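Local structure of protein CPn_0803/CP_1068/CPj0803/CpB0832 (Chlamydophila pneumoniae, 3Q9D) at residues G84-E87 against I88-F92. The protein is of unknown function but is possibly associated with the needle tip of the chlamydial type III secretion system. Sequence-based numbering, arbitrary orientation.
Sequences GQQE and IANFF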
loop_
_atom_site.group_PDB
_atom_site.type_symbol
_atom_site.label_atom_id
_atom_site.label_comp_id
_atom_site.label_asym_id
_atom_site.label_seq_id
_atom_site.Cartn_x
_atom_site.Cartn_y
_atom_site.Cartn_z
ATOM N N GLY A 84 -14.491 -26.108 23.515
ATOM C CA GLY A 84 -14.772 -27.458 23.051
ATOM C C GLY A 84 -16.230 -27.857 23.164
ATOM O O GLY A 84 -16.609 -28.989 22.853
ATOM N N GLN A 85 -17.060 -26.919 23.602
ATOM C CA GLN A 85 -18.474 -27.173 23.763
ATOM C C GLN A 85 -19.228 -26.621 22.552
ATOM O O GLN A 85 -19.425 -25.417 22.439
ATOM C CB GLN A 85 -18.947 -26.501 25.045
ATOM C CG GLN A 85 -20.381 -26.765 25.378
ATOM C CD GLN A 85 -20.584 -27.051 26.849
ATOM O OE1 GLN A 85 -19.632 -27.033 27.631
ATOM N NE2 GLN A 85 -21.830 -27.321 27.235
ATOM N N GLN A 86 -19.631 -27.498 21.636
ATOM C CA GLN A 86 -20.275 -27.045 20.407
ATOM C C GLN A 86 -21.557 -26.253 20.677
ATOM O O GLN A 86 -21.870 -25.314 19.955
ATOM C CB GLN A 86 -20.564 -28.212 19.463
ATOM C CG GLN A 86 -21.152 -27.758 18.133
ATOM C CD GLN A 86 -21.530 -28.914 17.236
ATOM O OE1 GLN A 86 -20.901 -29.137 16.191
ATOM N NE2 GLN A 86 -22.567 -29.660 17.630
ATOM N N GLU A 87 -22.296 -26.619 21.716
ATOM C CA GLU A 87 -23.570 -25.945 21.989
ATOM C C GLU A 87 -23.355 -24.482 22.402
ATOM O O GLU A 87 -24.179 -23.616 22.115
ATOM C CB GLU A 87 -24.366 -26.686 23.065
ATOM C CG GLU A 87 -23.577 -26.979 24.324
ATOM C CD GLU A 87 -22.843 -28.317 24.263
ATOM O OE1 GLU A 87 -22.179 -28.609 23.237
ATOM O OE2 GLU A 87 -22.944 -29.081 25.250
ATOM N N ILE A 88 -22.242 -24.215 23.068
ATOM C CA ILE A 88 -21.912 -22.846 23.485
ATOM C C ILE A 88 -21.423 -22.040 22.277
ATOM O O ILE A 88 -21.847 -20.913 22.073
ATOM C CB ILE A 88 -20.861 -22.836 24.590
ATOM C CG1 ILE A 88 -21.442 -23.405 25.886
ATOM C CG2 ILE A 88 -20.330 -21.419 24.833
ATOM C CD1 ILE A 88 -20.389 -23.588 26.953
ATOM N N ALA A 89 -20.541 -22.632 21.475
ATOM C CA ALA A 89 -20.128 -22.006 20.224
ATOM C C ALA A 89 -21.344 -21.625 19.377
ATOM O O ALA A 89 -21.439 -20.494 18.880
ATOM C CB ALA A 89 -19.199 -22.935 19.439
ATOM N N ASN A 90 -22.264 -22.570 19.184
ATOM C CA ASN A 90 -23.436 -22.296 18.357
ATOM C C ASN A 90 -24.331 -21.215 18.953
ATOM O O ASN A 90 -24.934 -20.434 18.223
ATOM C CB ASN A 90 -24.246 -23.567 18.102
ATOM C CG ASN A 90 -23.537 -24.516 17.161
ATOM O OD1 ASN A 90 -22.607 -24.120 16.444
ATOM N ND2 ASN A 90 -23.973 -25.765 17.144
ATOM N N PHE A 91 -24.414 -21.178 20.274
ATOM C CA PHE A 91 -25.198 -20.141 20.928
ATOM C C PHE A 91 -24.650 -18.773 20.527
ATOM O O PHE A 91 -25.402 -17.890 20.117
ATOM C CB PHE A 91 -25.153 -20.303 22.445
ATOM C CG PHE A 91 -25.808 -19.176 23.189
ATOM C CD1 PHE A 91 -27.179 -18.993 23.121
ATOM C CD2 PHE A 91 -25.057 -18.302 23.954
ATOM C CE1 PHE A 91 -27.796 -17.954 23.798
ATOM C CE2 PHE A 91 -25.667 -17.263 24.642
ATOM C CZ PHE A 91 -27.042 -17.092 24.557
ATOM N N PHE A 92 -23.337 -18.600 20.636
ATOM C CA PHE A 92 -22.735 -17.307 20.299
ATOM C C PHE A 92 -22.739 -16.981 18.810
ATOM O O PHE A 92 -22.895 -15.819 18.427
ATOM C CB PHE A 92 -21.331 -17.178 20.901
ATOM C CG PHE A 92 -21.341 -16.916 22.387
ATOM C CD1 PHE A 92 -21.935 -15.764 22.891
ATOM C CD2 PHE A 92 -20.757 -17.810 23.272
ATOM C CE1 PHE A 92 -21.957 -15.511 24.260
ATOM C CE2 PHE A 92 -20.770 -17.573 24.634
ATOM C CZ PHE A 92 -21.369 -16.423 25.132
#
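Ile88 lays its CG1-CD1 branch obliquely across the side chain of Gln85, with CD1 3.5 Å from Gln85 CD and CG1 3.6 Å from Gln85 CG. The glutamine chain starts out anti to its main-chain nitrogen (chi1 -176°) and then turns off the extended path at chi2, which brings the amide group beside the methyl rather than past it. Gln85 NE2 turns to Glu87, giving a weak, bent bond of 2.9 Å to Glu87 OE2. Gln85 is the N-cap residue of helix 86-98, which follows helix 70-82 after a short turn. Gln85 O accepts a nearly straight bond from Ala89 N (3.2 Å) and a weak one from Ile88 N. The same i+4 to i pattern continues with Asn90 N to Gln86 O at 2.9 Å and Phe91 N to Glu87 O at 3.1 Å, the latter donor standing above the carbonyl plane. On the exposed side, Asn90 ND2 lies 3.6 Å from the aliphatic CG of Gln86; the two amide planes are 25° apart, without a hydrogen bond between them. The other side of the helix faces inward in the N-terminal helical bundle: Ala89 packs on Phe79 and Ala82 of helix 70-82, while Phe92 meets Val50 and Leu54 of helix 48-61, with Phe91 CD2 4.0 Å above the plane of the Phe92 ring.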